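Local coordinates for protein 3-dehydroshikimate dehydratase (Bacillus anthracis, PDB 3DX5) that converts 3-dehydroshikimate to 3,4-dihydroxybenzoate with loss of water, a manganese-dependent step in making the siderophore petrobactin, at residues D150-T155 and F187-P192; N170-H175 and S251-G256; Q195-K200 and Q241-T246; P228-E231 and Y236-I239. One frame throughout, in Å; residues are numbered along the deposited sequence.

Contact 1: residues D150-T155 and F187-P192; sequences DTLPST and FQQLRP
Leu152 and Leu190 meet through their methyl branches. Leu152 CD1 lies 3.7 Å from Leu190 CD1 and just as near Leu190 CG, and the two side chains run past each other in opposite directions. The other branch of Leu152 meets a polar chain: CD2 comes within 3.6 Å of Gln189 NE2, with the two side chains nearly perpendicular. Leu190 CD2 is met by the methyl of Thr155, CG2, at 3.7 Å.

Thr155 has two sides. Its CG2 stands anti to the backbone N and faces Leu190, while OG1 (chi1 -61°) turns back into its own helix and bonds Thr151 O at 2.9 Å. Thr151 O also accepts from Thr155 N, which arrives from the opposite face of the carbonyl plane. Thr151 is the N-cap: its OG1 accepts from Ser154 N at 3.0 Å. Side chain and carbonyl of Thr151 both hold the first turn of helix 152-162.

Further out, Leu156 and Leu159 of the same helix also touch Leu190. Behind the contact, Thr155 rests on Ile169 and Leu190 on Leu171, both of strand 167-172. The contact joins two outer helices of the TIM barrel. It is mostly methyl packing. The Gln189 amide lies against Leu152 without bonding across, its NE2 weakly bonded to Asp185, while the hydroxyls of Thr151 and Thr155 serve the helix start.

Contact 2: residues N170-H175 and S251-G256; sequences NLDFLH and SLEWFG. With MN (manganese (II) ion), chain B; DHB (3,4-dihydroxybenzoic acid), chain D.
Asp172 and Glu253 meet at the manganese ion. Asp172 binds it through one oxygen, OD2, at 2.1 Å. Glu253 uses both: OE1 and OE2 chelate the metal, OE2 at 2.4 Å. Asp172 OD2 and Glu253 OE1 are 3.1 Å apart, a closeness that the shared metal explains. The two carboxylate planes are 49° apart. Glu253 has CG anti to the backbone N (chi1 -163°) and an extended chain, which carries its carboxylate from the strand end to the metal.

This core is tight. O3 of the bound 3,4-dihydroxybenzoate takes a further metal position at 2.1 Å, and Glu142 and His198 complete the site. Lys200 NZ reaches both carboxylates, pairing with Asp172 and bonding Glu253 OE1.

Away from the metal these two segments touch the ligand more lightly; Tyr70, Arg102 and Tyr217 hold it too. His175 NE2 and the ligand O4 share a hydrogen bond of 2.8 Å, with O4 near the imidazole plane. The bond from NE2 to O3 is weak, at 3.4 Å. His175 ND1 is bonded to Glu178. Phe255 packs obliquely, CE2 lying 3.5 Å from the ligand C4. On either side of Phe255 in sequence, Trp254 and Gly256 are partly exposed.

Metal and acid groups thus cluster at the C-terminal ends of the barrel strands. Coordination of O3 would probably polarise that oxygen, while His175 fixes the neighbouring O4.

Contact 3: residues Q195-K200 and Q241-T246; sequences QHYHFK and QEVRDT. With MN (manganese (II) ion), chain B; DHB (3,4-dihydroxybenzoic acid), chain D.
The Tyr197 ring carries Val243 CG2 over one face, offset toward the rim, and has Thr246 OG1 at its edge, in the ring plane. Phe199 meets the same Val243 methyl with its edge: CG2 lies in the plane of the ring, 3.9 Å from CZ. This is a beta-alpha pair of the TIM barrel, with strand 194-202 packed against the end of helix 236-243 outside it. Tyr197 and Phe199 point outward to the helix. His196 and His198 belong to the inner side.

Val243 touches both aromatics at their outer ends. Its CB is 3.7 Å from Tyr197 CZ, and CG2 lies between the backbone N and the carbonyl carbon, which sets that methyl before Phe199. Phe187 of helix 183-190 touches Tyr197, Val243 and Thr246, and so extends the apolar cluster. Leu171 of strand 167-172 also touches Tyr197.

On the inner side of the strand, His198 ND1 binds the manganese ion at 2.3 Å, and His198 NE2 is bonded to Glu33. Lys200 NZ gives a hydrogen bond of 2.8 Å to O3 of the dihydroxybenzoate. Its chain is bent at the last torsion (chi4 -64°), which brings NZ round to that oxygen. Asp172 and Glu253 are also partners of NZ.

At the outer end, the polar groups form a relay. Tyr197 OH donates to Thr246 OG1 at 2.7 Å. Thr246 OG1 in turn donates to Val243 O at 2.9 Å, in the carbonyl plane and on a lone pair.

Contact 4: residues P228-E231 and Y236-I239; sequences PLFE and YDEI
The loop that leads into helix 236-243 of the TIM barrel folds back on the first turn of that helix, and Leu229 settles on Tyr236. Leu229 CD2 stands almost over the centre of the tyrosine ring, 4.0 Å from its centroid and 10° off the normal, a CH-pi contact. Ile239 CD1 lies over the opposite face, toward the rim. The ring is therefore held between two aliphatic side chains. Its OH is hydrogen-bonded to Lys200 O on strand 194-202, which probably steadies it further.

Phe230, the next residue of the loop, reaches the helix at Tyr236 and Asp237. Its CE1 lies 3.9 Å from Tyr236 CB and 3.6 Å from Asp237 OD1. The ring and the carboxylate are inclined by 27° to each other, and the oxygen approaches obliquely. The stronger partner of Asp237 is Arg273, by a salt bridge. Arg273 also makes a cation-pi contact with Phe230, which ties this corner to the residue after helix 259-272.

A water joins the two backbones. It donates to Leu229 O at 2.7 Å and accepts from Tyr236 N at 3.0 Å, so it satisfies an N-H in the first turn of the helix. Leu229 O also accepts from Asn201 ND2.

The side chain of Tyr236 is about 9 Å from the manganese ion. The arrangement is that of a beta-alpha loop of a TIM barrel, closing over the start of the helix it introduces.

How the contacts relate
From the N terminus, the chain first closes contact 1, which pairs helix 152-162 with helix 183-190 around strand 167-172. Contact 2 opens within that loop and ends far beyond it, at 251-256, so the two cross. Contact 3 is nested inside contact 2 and joins strand 194-202 to the end of helix 236-243. Contact 4 is nested inside contact 3, at the start of the same helix. Contacts 2 and 3 share the manganese ion and ligand. Phe187 links contact 1 to contacts 2 and 3, while Phe173 of contact 2 packs on Tyr236 of contact 4. Together they tie strands 167-172, 194-202 and 249-252 to helices 152-162, 183-190 and 236-243.

Contact 1: residues D150-T155 and F187-P192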
# COMPACT_ATOMS: atom_id res chain seq x y z
N ASP A 150 -15.73 -17.51 -3.42
CA ASP A 150 -14.56 -18.35 -3.21
C ASP A 150 -14.71 -19.75 -3.81
O ASP A 150 -13.76 -20.52 -3.75
CB ASP A 150 -14.21 -18.46 -1.72
CG ASP A 150 -15.31 -19.06 -0.88
OD1 ASP A 150 -16.43 -19.30 -1.37
OD2 ASP A 150 -15.07 -19.26 0.33
N THR A 151 -15.89 -20.11 -4.33
CA THR A 151 -16.00 -21.36 -5.06
C THR A 151 -16.83 -21.09 -6.31
O THR A 151 -17.61 -20.13 -6.34
CB THR A 151 -16.69 -22.53 -4.26
OG1 THR A 151 -18.10 -22.29 -4.21
CG2 THR A 151 -16.13 -22.72 -2.82
N LEU A 152 -16.65 -21.92 -7.34
CA LEU A 152 -17.48 -21.81 -8.54
C LEU A 152 -19.00 -21.99 -8.25
O LEU A 152 -19.79 -21.14 -8.65
CB LEU A 152 -16.98 -22.74 -9.66
CG LEU A 152 -17.83 -22.79 -10.93
CD1 LEU A 152 -17.86 -21.38 -11.59
CD2 LEU A 152 -17.25 -23.81 -11.92
N PRO A 153 -19.41 -23.07 -7.55
CA PRO A 153 -20.87 -23.15 -7.27
C PRO A 153 -21.43 -21.95 -6.43
O PRO A 153 -22.55 -21.48 -6.70
CB PRO A 153 -21.03 -24.49 -6.52
CG PRO A 153 -19.69 -25.25 -6.74
CD PRO A 153 -18.65 -24.20 -6.99
N SER A 154 -20.66 -21.43 -5.48
CA SER A 154 -21.17 -20.30 -4.70
C SER A 154 -21.30 -19.05 -5.58
O SER A 154 -22.27 -18.28 -5.46
CB SER A 154 -20.30 -20.01 -3.48
OG SER A 154 -20.82 -18.88 -2.79
N THR A 155 -20.35 -18.87 -6.48
CA THR A 155 -20.41 -17.72 -7.40
C THR A 155 -21.63 -17.83 -8.30
O THR A 155 -22.37 -16.87 -8.46
CB THR A 155 -19.12 -17.65 -8.24
OG1 THR A 155 -18.02 -17.49 -7.35
CG2 THR A 155 -19.16 -16.46 -9.27
N PHE A 187 -14.49 -20.84 -16.76
CA PHE A 187 -14.74 -19.86 -17.80
C PHE A 187 -16.05 -20.21 -18.53
O PHE A 187 -16.88 -19.32 -18.77
CB PHE A 187 -13.59 -19.77 -18.80
CG PHE A 187 -13.98 -19.12 -20.07
CD1 PHE A 187 -14.17 -17.74 -20.13
CD2 PHE A 187 -14.23 -19.88 -21.21
CE1 PHE A 187 -14.57 -17.12 -21.30
CE2 PHE A 187 -14.64 -19.27 -22.40
CZ PHE A 187 -14.81 -17.90 -22.44
N GLN A 188 -16.24 -21.49 -18.86
CA GLN A 188 -17.36 -21.88 -19.69
C GLN A 188 -18.66 -21.68 -18.91
O GLN A 188 -19.67 -21.23 -19.48
CB GLN A 188 -17.25 -23.32 -20.23
CG GLN A 188 -16.17 -23.47 -21.33
CD GLN A 188 -15.81 -24.91 -21.65
OE1 GLN A 188 -16.28 -25.85 -21.00
NE2 GLN A 188 -14.96 -25.09 -22.65
N GLN A 189 -18.62 -21.98 -17.61
CA GLN A 189 -19.80 -21.86 -16.78
C GLN A 189 -20.12 -20.43 -16.45
O GLN A 189 -21.28 -20.09 -16.35
CB GLN A 189 -19.68 -22.68 -15.49
CG GLN A 189 -19.82 -24.19 -15.76
CD GLN A 189 -19.79 -24.99 -14.48
OE1 GLN A 189 -20.65 -24.82 -13.62
NE2 GLN A 189 -18.81 -25.88 -14.35
N LEU A 190 -19.09 -19.60 -16.28
CA LEU A 190 -19.30 -18.19 -15.92
C LEU A 190 -19.41 -17.23 -17.11
O LEU A 190 -19.73 -16.05 -16.91
CB LEU A 190 -18.20 -17.69 -14.96
CG LEU A 190 -18.26 -18.26 -13.53
CD1 LEU A 190 -16.91 -18.04 -12.86
CD2 LEU A 190 -19.41 -17.60 -12.75
N ARG A 191 -19.16 -17.75 -18.32
CA ARG A 191 -19.17 -16.93 -19.53
C ARG A 191 -20.28 -15.86 -19.68
O ARG A 191 -19.97 -14.73 -20.07
CB ARG A 191 -19.08 -17.78 -20.82
CG ARG A 191 -18.56 -16.91 -22.00
CD ARG A 191 -18.35 -17.70 -23.28
NE ARG A 191 -17.90 -16.81 -24.36
CZ ARG A 191 -17.30 -17.22 -25.48
NH1 ARG A 191 -17.05 -18.51 -25.69
NH2 ARG A 191 -16.96 -16.32 -26.40
N PRO A 192 -21.55 -16.20 -19.41
CA PRO A 192 -22.60 -15.20 -19.58
C PRO A 192 -22.43 -13.93 -18.74
O PRO A 192 -22.97 -12.89 -19.11
CB PRO A 192 -23.88 -15.94 -19.16
CG PRO A 192 -23.60 -17.38 -19.47
CD PRO A 192 -22.13 -17.52 -19.05

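Contact 2: residues N170-H175 and S251-G256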
# COMPACT_ATOMS: atom_id res chain seq x y z
N ASN A 170 -15.45 -10.43 -12.70
CA ASN A 170 -14.05 -10.35 -13.05
C ASN A 170 -13.43 -11.71 -12.71
O ASN A 170 -13.28 -12.05 -11.51
CB ASN A 170 -13.32 -9.25 -12.25
CG ASN A 170 -11.85 -9.15 -12.66
OD1 ASN A 170 -11.50 -9.44 -13.79
ND2 ASN A 170 -10.99 -8.80 -11.72
N LEU A 171 -13.08 -12.49 -13.74
CA LEU A 171 -12.65 -13.88 -13.52
C LEU A 171 -11.14 -13.91 -13.25
O LEU A 171 -10.33 -13.64 -14.14
CB LEU A 171 -13.01 -14.76 -14.72
CG LEU A 171 -12.69 -16.25 -14.58
CD1 LEU A 171 -13.14 -16.81 -13.27
CD2 LEU A 171 -13.38 -17.00 -15.70
N ASP A 172 -10.76 -14.24 -12.02
CA ASP A 172 -9.34 -14.28 -11.62
C ASP A 172 -8.98 -15.77 -11.58
O ASP A 172 -9.32 -16.49 -10.64
CB ASP A 172 -9.19 -13.56 -10.27
CG ASP A 172 -7.73 -13.43 -9.81
OD1 ASP A 172 -6.92 -14.36 -9.99
OD2 ASP A 172 -7.42 -12.38 -9.22
N PHE A 173 -8.34 -16.24 -12.65
CA PHE A 173 -8.08 -17.67 -12.85
C PHE A 173 -7.24 -18.34 -11.77
O PHE A 173 -7.52 -19.48 -11.39
CB PHE A 173 -7.45 -17.91 -14.23
CG PHE A 173 -8.43 -17.76 -15.35
CD1 PHE A 173 -9.38 -18.76 -15.60
CD2 PHE A 173 -8.44 -16.60 -16.13
CE1 PHE A 173 -10.29 -18.63 -16.66
CE2 PHE A 173 -9.34 -16.46 -17.17
CZ PHE A 173 -10.26 -17.47 -17.45
N LEU A 174 -6.21 -17.66 -11.29
CA LEU A 174 -5.44 -18.16 -10.15
C LEU A 174 -6.36 -18.54 -8.97
O LEU A 174 -6.27 -19.64 -8.43
CB LEU A 174 -4.40 -17.11 -9.69
CG LEU A 174 -3.39 -17.51 -8.58
CD1 LEU A 174 -4.10 -17.49 -7.19
CD2 LEU A 174 -2.75 -18.85 -8.88
N HIS A 175 -7.24 -17.62 -8.57
CA HIS A 175 -8.09 -17.89 -7.44
C HIS A 175 -9.12 -18.96 -7.71
O HIS A 175 -9.51 -19.68 -6.80
CB HIS A 175 -8.73 -16.60 -6.91
CG HIS A 175 -7.72 -15.67 -6.32
ND1 HIS A 175 -6.82 -16.08 -5.36
CD2 HIS A 175 -7.41 -14.38 -6.61
CE1 HIS A 175 -6.02 -15.07 -5.05
NE2 HIS A 175 -6.36 -14.03 -5.79
N SER A 251 -6.15 -8.43 -17.46
CA SER A 251 -5.07 -7.70 -16.80
C SER A 251 -3.95 -8.63 -16.35
O SER A 251 -4.24 -9.70 -15.79
CB SER A 251 -5.62 -6.99 -15.56
OG SER A 251 -6.18 -5.74 -15.93
N LEU A 252 -2.70 -8.21 -16.51
CA LEU A 252 -1.56 -8.92 -15.97
C LEU A 252 -1.39 -8.44 -14.53
O LEU A 252 -0.72 -7.43 -14.28
CB LEU A 252 -0.27 -8.68 -16.81
CG LEU A 252 -0.41 -9.01 -18.30
CD1 LEU A 252 0.93 -8.86 -19.03
CD2 LEU A 252 -1.00 -10.45 -18.51
N GLU A 253 -2.04 -9.13 -13.60
CA GLU A 253 -2.11 -8.68 -12.22
C GLU A 253 -0.86 -9.07 -11.47
O GLU A 253 -0.88 -10.03 -10.67
CB GLU A 253 -3.33 -9.30 -11.53
CG GLU A 253 -3.71 -8.57 -10.24
CD GLU A 253 -4.93 -9.21 -9.56
OE1 GLU A 253 -5.09 -10.45 -9.71
OE2 GLU A 253 -5.71 -8.48 -8.90
N TRP A 254 0.21 -8.31 -11.66
CA TRP A 254 1.47 -8.60 -11.00
C TRP A 254 1.60 -7.89 -9.66
O TRP A 254 1.50 -6.65 -9.60
CB TRP A 254 2.65 -8.19 -11.91
CG TRP A 254 4.01 -8.50 -11.35
CD1 TRP A 254 4.96 -7.61 -10.99
CD2 TRP A 254 4.56 -9.81 -11.13
NE1 TRP A 254 6.09 -8.26 -10.55
CE2 TRP A 254 5.88 -9.62 -10.64
CE3 TRP A 254 4.08 -11.12 -11.31
CZ2 TRP A 254 6.72 -10.69 -10.29
CZ3 TRP A 254 4.93 -12.20 -10.98
CH2 TRP A 254 6.25 -11.97 -10.48
N PHE A 255 1.83 -8.64 -8.60
CA PHE A 255 1.98 -8.07 -7.27
C PHE A 255 3.44 -8.14 -6.78
O PHE A 255 3.73 -7.75 -5.67
CB PHE A 255 1.08 -8.83 -6.29
CG PHE A 255 -0.38 -8.56 -6.48
CD1 PHE A 255 -0.85 -7.25 -6.61
CD2 PHE A 255 -1.30 -9.61 -6.48
CE1 PHE A 255 -2.18 -6.97 -6.72
CE2 PHE A 255 -2.66 -9.35 -6.59
CZ PHE A 255 -3.11 -8.02 -6.73
N GLY A 256 4.35 -8.65 -7.62
CA GLY A 256 5.75 -8.88 -7.21
C GLY A 256 6.66 -7.67 -7.43
O GLY A 256 6.20 -6.55 -7.73
MN MN B . -7.25 -10.29 -8.80
C1 DHB D . -6.31 -7.78 -4.74
C2 DHB D . -6.60 -8.59 -5.83
C3 DHB D . -6.17 -9.92 -5.86
O3 DHB D . -6.42 -10.78 -6.90
C4 DHB D . -5.43 -10.44 -4.70
O4 DHB D . -5.04 -11.73 -4.76
C5 DHB D . -5.17 -9.62 -3.61
C6 DHB D . -5.62 -8.29 -3.64
C DHB D . -6.78 -6.33 -4.76
O1 DHB D . -6.60 -5.55 -3.82
O2 DHB D . -7.39 -5.86 -5.84

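Contact 3: residues Q195-K200 and Q241-T246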
# COMPACT_ATOMS: atom_id res chain seq x y z
N GLN A 195 -16.91 -10.01 -17.69
CA GLN A 195 -16.59 -8.79 -18.46
C GLN A 195 -15.10 -8.46 -18.45
O GLN A 195 -14.67 -7.55 -19.17
CB GLN A 195 -17.38 -7.60 -17.93
CG GLN A 195 -18.89 -7.76 -18.07
CD GLN A 195 -19.40 -7.36 -19.44
OE1 GLN A 195 -19.19 -8.05 -20.43
NE2 GLN A 195 -20.12 -6.23 -19.48
N HIS A 196 -14.33 -9.19 -17.64
CA HIS A 196 -12.90 -8.87 -17.44
C HIS A 196 -12.19 -10.09 -16.86
O HIS A 196 -12.83 -10.95 -16.23
CB HIS A 196 -12.76 -7.66 -16.47
CG HIS A 196 -11.57 -6.76 -16.73
ND1 HIS A 196 -10.27 -7.12 -16.44
CD2 HIS A 196 -11.51 -5.49 -17.18
CE1 HIS A 196 -9.45 -6.12 -16.72
NE2 HIS A 196 -10.18 -5.11 -17.17
N TYR A 197 -10.89 -10.18 -17.10
CA TYR A 197 -10.08 -11.24 -16.44
C TYR A 197 -8.91 -10.63 -15.66
O TYR A 197 -8.46 -9.55 -15.97
CB TYR A 197 -9.46 -12.23 -17.44
CG TYR A 197 -10.40 -12.69 -18.51
CD1 TYR A 197 -11.31 -13.72 -18.26
CD2 TYR A 197 -10.39 -12.09 -19.79
CE1 TYR A 197 -12.20 -14.14 -19.24
CE2 TYR A 197 -11.25 -12.52 -20.78
CZ TYR A 197 -12.16 -13.55 -20.49
OH TYR A 197 -13.04 -13.99 -21.46
N HIS A 198 -8.42 -11.39 -14.69
CA HIS A 198 -7.11 -11.19 -14.05
C HIS A 198 -6.28 -12.42 -14.33
O HIS A 198 -6.76 -13.54 -14.11
CB HIS A 198 -7.27 -11.03 -12.52
CG HIS A 198 -7.60 -9.63 -12.10
ND1 HIS A 198 -7.72 -9.26 -10.77
CD2 HIS A 198 -7.83 -8.52 -12.83
CE1 HIS A 198 -7.99 -7.96 -10.71
NE2 HIS A 198 -8.07 -7.49 -11.95
N PHE A 199 -5.04 -12.22 -14.77
CA PHE A 199 -4.11 -13.30 -15.03
C PHE A 199 -2.93 -13.16 -14.07
O PHE A 199 -2.18 -12.18 -14.14
CB PHE A 199 -3.52 -13.17 -16.46
CG PHE A 199 -4.44 -13.62 -17.60
CD1 PHE A 199 -5.77 -13.98 -17.39
CD2 PHE A 199 -3.96 -13.61 -18.91
CE1 PHE A 199 -6.59 -14.36 -18.46
CE2 PHE A 199 -4.76 -13.99 -19.99
CZ PHE A 199 -6.09 -14.38 -19.76
N LYS A 200 -2.72 -14.13 -13.18
CA LYS A 200 -1.46 -14.17 -12.42
C LYS A 200 -1.18 -15.64 -12.14
O LYS A 200 -2.07 -16.48 -12.32
CB LYS A 200 -1.52 -13.28 -11.14
CG LYS A 200 -2.65 -13.64 -10.11
CD LYS A 200 -2.51 -12.76 -8.85
CE LYS A 200 -3.56 -13.10 -7.77
NZ LYS A 200 -4.96 -12.82 -8.22
N GLN A 241 -6.10 -19.94 -24.87
CA GLN A 241 -6.75 -20.57 -26.06
C GLN A 241 -8.26 -20.44 -26.01
O GLN A 241 -8.87 -20.21 -27.04
CB GLN A 241 -6.42 -22.04 -26.17
CG GLN A 241 -5.07 -22.34 -26.72
CD GLN A 241 -4.84 -23.84 -26.84
OE1 GLN A 241 -5.42 -24.49 -27.72
NE2 GLN A 241 -4.02 -24.39 -25.95
N GLU A 242 -8.85 -20.57 -24.82
CA GLU A 242 -10.29 -20.37 -24.60
C GLU A 242 -10.75 -18.93 -24.65
O GLU A 242 -11.78 -18.64 -25.23
CB GLU A 242 -10.70 -20.83 -23.21
CG GLU A 242 -10.83 -22.26 -23.02
CD GLU A 242 -11.93 -22.87 -23.86
OE1 GLU A 242 -13.14 -22.58 -23.62
OE2 GLU A 242 -11.55 -23.66 -24.74
N VAL A 243 -10.02 -18.03 -23.99
CA VAL A 243 -10.52 -16.68 -23.83
C VAL A 243 -10.07 -15.72 -24.93
O VAL A 243 -10.60 -14.61 -25.05
CB VAL A 243 -10.25 -16.12 -22.41
CG1 VAL A 243 -10.71 -17.15 -21.33
CG2 VAL A 243 -8.78 -15.75 -22.24
N ARG A 244 -9.14 -16.14 -25.77
CA ARG A 244 -8.55 -15.22 -26.75
C ARG A 244 -9.49 -14.64 -27.78
O ARG A 244 -9.16 -13.63 -28.37
CB ARG A 244 -7.30 -15.77 -27.45
CG ARG A 244 -7.53 -16.79 -28.53
CD ARG A 244 -6.19 -17.40 -28.80
NE ARG A 244 -6.07 -18.16 -30.04
CZ ARG A 244 -6.72 -19.29 -30.34
NH1 ARG A 244 -7.61 -19.83 -29.52
NH2 ARG A 244 -6.48 -19.88 -31.51
N ASP A 245 -10.65 -15.27 -28.00
CA ASP A 245 -11.65 -14.72 -28.92
C ASP A 245 -12.92 -14.29 -28.17
O ASP A 245 -14.04 -14.47 -28.67
CB ASP A 245 -12.04 -15.74 -29.99
CG ASP A 245 -10.89 -16.12 -30.88
OD1 ASP A 245 -10.54 -15.32 -31.78
OD2 ASP A 245 -10.35 -17.23 -30.70
N THR A 246 -12.73 -13.78 -26.96
CA THR A 246 -13.77 -13.01 -26.27
C THR A 246 -13.25 -11.59 -26.39
O THR A 246 -12.08 -11.37 -26.73
CB THR A 246 -13.96 -13.38 -24.75
OG1 THR A 246 -12.78 -13.06 -24.01
CG2 THR A 246 -14.25 -14.87 -24.58
MN MN B . -7.25 -10.29 -8.80
C1 DHB D . -6.31 -7.78 -4.74
C2 DHB D . -6.60 -8.59 -5.83
C3 DHB D . -6.17 -9.92 -5.86
O3 DHB D . -6.42 -10.78 -6.90
C4 DHB D . -5.43 -10.44 -4.70
O4 DHB D . -5.04 -11.73 -4.76
C5 DHB D . -5.17 -9.62 -3.61
C6 DHB D . -5.62 -8.29 -3.64
C DHB D . -6.78 -6.33 -4.76
O1 DHB D . -6.60 -5.55 -3.82
O2 DHB D . -7.39 -5.86 -5.84

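Contact 4: residues P228-E231 and Y236-I239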
# COMPACT_ATOMS: atom_id res chain seq x y z
N PRO A 228 6.01 -15.40 -13.56
CA PRO A 228 5.33 -15.07 -14.83
C PRO A 228 4.31 -16.15 -15.23
O PRO A 228 4.42 -17.32 -14.77
CB PRO A 228 6.49 -15.02 -15.85
CG PRO A 228 7.67 -14.49 -15.01
CD PRO A 228 7.48 -15.21 -13.65
N LEU A 229 3.36 -15.78 -16.09
CA LEU A 229 2.25 -16.67 -16.45
C LEU A 229 2.65 -18.06 -16.93
O LEU A 229 1.98 -19.05 -16.58
CB LEU A 229 1.37 -16.02 -17.53
CG LEU A 229 0.68 -14.70 -17.14
CD1 LEU A 229 -0.27 -14.32 -18.28
CD2 LEU A 229 -0.08 -14.85 -15.81
N PHE A 230 3.68 -18.14 -17.77
CA PHE A 230 4.05 -19.44 -18.35
C PHE A 230 5.05 -20.22 -17.49
O PHE A 230 5.48 -21.28 -17.88
CB PHE A 230 4.46 -19.31 -19.84
CG PHE A 230 3.36 -18.75 -20.69
CD1 PHE A 230 2.20 -19.50 -20.93
CD2 PHE A 230 3.41 -17.42 -21.13
CE1 PHE A 230 1.13 -18.98 -21.65
CE2 PHE A 230 2.34 -16.86 -21.86
CZ PHE A 230 1.19 -17.65 -22.14
N GLU A 231 5.37 -19.68 -16.32
CA GLU A 231 6.36 -20.27 -15.43
C GLU A 231 5.73 -20.79 -14.14
O GLU A 231 6.44 -21.23 -13.25
CB GLU A 231 7.45 -19.23 -15.12
CG GLU A 231 8.21 -18.77 -16.36
CD GLU A 231 9.32 -17.77 -16.06
OE1 GLU A 231 9.75 -17.64 -14.90
OE2 GLU A 231 9.78 -17.10 -17.00
N TYR A 236 -1.77 -21.39 -18.37
CA TYR A 236 -2.22 -20.24 -19.13
C TYR A 236 -2.34 -20.50 -20.64
O TYR A 236 -3.09 -19.80 -21.32
CB TYR A 236 -1.41 -18.95 -18.75
CG TYR A 236 -2.03 -18.33 -17.54
CD1 TYR A 236 -1.61 -18.67 -16.25
CD2 TYR A 236 -3.15 -17.49 -17.66
CE1 TYR A 236 -2.24 -18.14 -15.12
CE2 TYR A 236 -3.80 -16.98 -16.53
CZ TYR A 236 -3.32 -17.28 -15.27
OH TYR A 236 -4.01 -16.79 -14.18
N ASP A 237 -1.62 -21.51 -21.17
CA ASP A 237 -1.80 -21.91 -22.58
C ASP A 237 -3.23 -22.33 -22.85
O ASP A 237 -3.85 -21.86 -23.80
CB ASP A 237 -0.84 -23.06 -23.00
CG ASP A 237 0.57 -22.56 -23.25
OD1 ASP A 237 0.74 -21.62 -24.06
OD2 ASP A 237 1.51 -23.08 -22.61
N GLU A 238 -3.77 -23.18 -21.99
CA GLU A 238 -5.16 -23.61 -22.10
C GLU A 238 -6.17 -22.48 -21.87
O GLU A 238 -7.16 -22.37 -22.58
CB GLU A 238 -5.43 -24.74 -21.11
CG GLU A 238 -4.64 -26.01 -21.41
CD GLU A 238 -5.07 -27.19 -20.52
OE1 GLU A 238 -5.59 -26.95 -19.39
OE2 GLU A 238 -4.88 -28.35 -20.96
N ILE A 239 -5.93 -21.66 -20.85
CA ILE A 239 -6.78 -20.50 -20.58
C ILE A 239 -6.82 -19.53 -21.76
O ILE A 239 -7.89 -19.20 -22.25
CB ILE A 239 -6.31 -19.76 -19.32
CG1 ILE A 239 -6.56 -20.66 -18.10
CG2 ILE A 239 -6.97 -18.34 -19.25
CD1 ILE A 239 -5.77 -20.25 -16.84
O HOH W 1 1.12 -21.32 -17.77